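Boca/mesd chaperone for ywtd beta-propeller-egf protein 1 (Caenorhabditis elegans, PDB 3OFG) probably acts as an endoplasmic reticulum chaperone for the folding and maturation of the YWTD beta-propeller-EGF modules of LDL-receptor-type proteins, this chain being its structured domain. Local coordinates at residues W39-L43 and F76-F82. Residues are numbered along the deposited sequence; the frame is centred on the assembly and turned at random.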
loop_
_atom_site.group_PDB
_atom_site.type_symbol
_atom_site.label_atom_id
_atom_site.label_comp_id
_atom_site.label_asym_id
_atom_site.label_seq_id
_atom_site.Cartn_x
_atom_site.Cartn_y
_atom_site.Cartn_z
ATOM N N TRP A 39 8.129 -2.196 15.544
ATOM C CA TRP A 39 8.160 -3.499 14.863
ATOM C C TRP A 39 9.107 -3.457 13.674
ATOM O O TRP A 39 9.832 -4.425 13.434
ATOM C CB TRP A 39 6.769 -3.964 14.456
ATOM C CG TRP A 39 5.849 -4.092 15.619
ATOM C CD1 TRP A 39 6.174 -4.486 16.883
ATOM C CD2 TRP A 39 4.445 -3.800 15.635
ATOM N NE1 TRP A 39 5.050 -4.458 17.686
ATOM C CE2 TRP A 39 3.993 -4.032 16.938
ATOM C CE3 TRP A 39 3.540 -3.357 14.668
ATOM C CZ2 TRP A 39 2.657 -3.838 17.297
ATOM C CZ3 TRP A 39 2.221 -3.150 15.036
ATOM C CH2 TRP A 39 1.806 -3.377 16.342
ATOM N N GLN A 40 9.116 -2.364 12.927
ATOM C CA GLN A 40 10.047 -2.222 11.815
ATOM C C GLN A 40 11.480 -2.342 12.324
ATOM O O GLN A 40 12.327 -3.010 11.695
ATOM C CB GLN A 40 9.834 -0.883 11.122
ATOM C CG GLN A 40 10.842 -0.591 10.018
ATOM C CD GLN A 40 10.710 0.814 9.500
ATOM O OE1 GLN A 40 10.477 1.754 10.273
ATOM N NE2 GLN A 40 10.885 0.982 8.200
ATOM N N SER A 41 11.786 -1.703 13.442
ATOM C CA SER A 41 13.143 -1.799 14.005
ATOM C C SER A 41 13.489 -3.220 14.427
ATOM O O SER A 41 14.587 -3.733 14.126
ATOM C CB SER A 41 13.291 -0.884 15.217
ATOM O OG SER A 41 13.232 0.482 14.830
ATOM N N GLN A 42 12.575 -3.896 15.105
ATOM C CA GLN A 42 12.792 -5.263 15.525
ATOM C C GLN A 42 12.982 -6.187 14.322
ATOM O O GLN A 42 13.893 -7.047 14.311
ATOM C CB GLN A 42 11.640 -5.747 16.401
ATOM C CG GLN A 42 11.554 -5.030 17.719
ATOM C CD GLN A 42 10.377 -5.543 18.506
ATOM O OE1 GLN A 42 9.248 -5.141 18.279
ATOM N NE2 GLN A 42 10.618 -6.544 19.341
ATOM N N LEU A 43 12.205 -5.998 13.267
ATOM C CA LEU A 43 12.350 -6.785 12.056
ATOM C C LEU A 43 13.673 -6.476 11.367
ATOM O O LEU A 43 14.322 -7.395 10.861
ATOM C CB LEU A 43 11.143 -6.586 11.133
ATOM C CG LEU A 43 9.940 -7.411 11.606
ATOM C CD1 LEU A 43 8.659 -6.869 11.014
ATOM C CD2 LEU A 43 10.089 -8.873 11.234
ATOM N N PHE A 76 6.263 -13.024 12.981
ATOM C CA PHE A 76 6.719 -12.133 14.047
ATOM C C PHE A 76 5.581 -11.210 14.520
ATOM O O PHE A 76 5.334 -11.037 15.711
ATOM C CB PHE A 76 7.888 -11.276 13.558
ATOM C CG PHE A 76 8.254 -10.164 14.505
ATOM C CD1 PHE A 76 9.119 -10.407 15.557
ATOM C CD2 PHE A 76 7.712 -8.887 14.371
ATOM C CE1 PHE A 76 9.463 -9.387 16.447
ATOM C CE2 PHE A 76 8.038 -7.865 15.277
ATOM C CZ PHE A 76 8.906 -8.129 16.313
ATOM N N LEU A 77 4.901 -10.576 13.563
ATOM C CA LEU A 77 3.869 -9.599 13.918
ATOM C C LEU A 77 2.727 -10.228 14.692
ATOM O O LEU A 77 2.192 -9.641 15.626
ATOM C CB LEU A 77 3.349 -8.899 12.673
ATOM C CG LEU A 77 4.329 -7.901 12.078
ATOM C CD1 LEU A 77 3.847 -7.485 10.696
ATOM C CD2 LEU A 77 4.488 -6.676 12.970
ATOM N N LEU A 78 2.354 -11.455 14.328
ATOM C CA LEU A 78 1.236 -12.095 14.994
ATOM C C LEU A 78 1.583 -12.503 16.430
ATOM O O LEU A 78 0.683 -12.867 17.188
ATOM C CB LEU A 78 0.697 -13.256 14.161
ATOM C CG LEU A 78 -0.058 -12.804 12.908
ATOM C CD1 LEU A 78 -0.379 -14.013 12.063
ATOM C CD2 LEU A 78 -1.318 -12.049 13.266
ATOM N N LYS A 79 2.852 -12.420 16.817
ATOM C CA LYS A 79 3.256 -12.613 18.218
ATOM C C LYS A 79 3.167 -11.331 19.058
ATOM O O LYS A 79 3.373 -11.354 20.263
ATOM C CB LYS A 79 4.702 -13.118 18.295
ATOM C CG LYS A 79 4.897 -14.545 17.829
ATOM C CD LYS A 79 6.373 -14.910 17.801
ATOM C CE LYS A 79 6.552 -16.387 17.462
ATOM N NZ LYS A 79 7.973 -16.762 17.270
ATOM N N GLN A 80 2.877 -10.199 18.432
ATOM C CA GLN A 80 2.913 -8.925 19.134
ATOM C C GLN A 80 1.544 -8.536 19.679
ATOM O O GLN A 80 0.520 -8.729 19.029
ATOM C CB GLN A 80 3.448 -7.821 18.195
ATOM C CG GLN A 80 4.769 -8.147 17.495
ATOM C CD GLN A 80 5.823 -8.669 18.434
ATOM O OE1 GLN A 80 6.118 -8.047 19.459
ATOM N NE2 GLN A 80 6.390 -9.804 18.104
ATOM N N GLU A 81 1.553 -7.980 20.886
ATOM C CA GLU A 81 0.317 -7.689 21.592
ATOM C C GLU A 81 -0.650 -6.777 20.838
ATOM O O GLU A 81 -1.870 -6.940 20.924
ATOM C CB GLU A 81 0.624 -7.094 22.954
ATOM C CG GLU A 81 -0.607 -6.922 23.812
ATOM C CD GLU A 81 -0.346 -6.122 25.079
ATOM O OE1 GLU A 81 0.823 -5.976 25.496
ATOM O OE2 GLU A 81 -1.330 -5.632 25.648
ATOM N N PHE A 82 -0.119 -5.784 20.139
ATOM C CA PHE A 82 -0.955 -4.732 19.559
ATOM C C PHE A 82 -1.329 -4.964 18.100
ATOM O O PHE A 82 -1.945 -4.097 17.464
ATOM C CB PHE A 82 -0.262 -3.384 19.728
ATOM C CG PHE A 82 0.059 -3.048 21.160
ATOM C CD1 PHE A 82 -0.793 -3.427 22.178
ATOM C CD2 PHE A 82 1.215 -2.354 21.487
ATOM C CE1 PHE A 82 -0.514 -3.130 23.491
ATOM C CE2 PHE A 82 1.500 -2.065 22.810
ATOM C CZ PHE A 82 0.629 -2.451 23.798
HETATM O O HOH W 1 5.341 -5.411 20.474
HETATM O O HOH W 2 8.783 -8.308 20.781
#
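Trp39 is the centre of an apolar cluster joining the C-terminal half of helix 29-45 to the end of helix 70-78 and the loop that follows. Its CB packs on Leu77 CD2 at 3.8 Å, its CD1 lies 4.2 Å from Phe76 CE2, and the rim of the indole, through CZ2, reaches Phe82 CB at 3.8 Å. One turn further along, Leu43 CG meets Phe76 CD2 at 3.8 Å, so the phenyl ring packs against both Trp39 and Leu43, while Gln42 OE1 approaches the edge of that ring, 3.6 Å from Phe76 CZ. The aliphatic part of Gln80 covers one face of the indole in a CH-pi contact, with CG 4.1 Å from the centroid of the Trp39 five-membered ring.

No direct hydrogen bond crosses the interface; two waters supply the polar link. Both donate to Gln80 OE1, one accepting from Trp39 NE1 (3.0 Å) and the other from Gln42 NE2 (2.9 Å). The Gln80 amide also bonds within its own segment: NE2 donates to Phe76 O at 2.9 Å, tying the loop back to helix 70-78.

Beneath, Trp39 rests on Val17 and Val83, and Leu77 on Leu13, Val15 and Val86. Two helices thus pack side by side on one face of a four-stranded antiparallel sheet, in the β-α-β-β-α-β order of a ferredoxin-like fold.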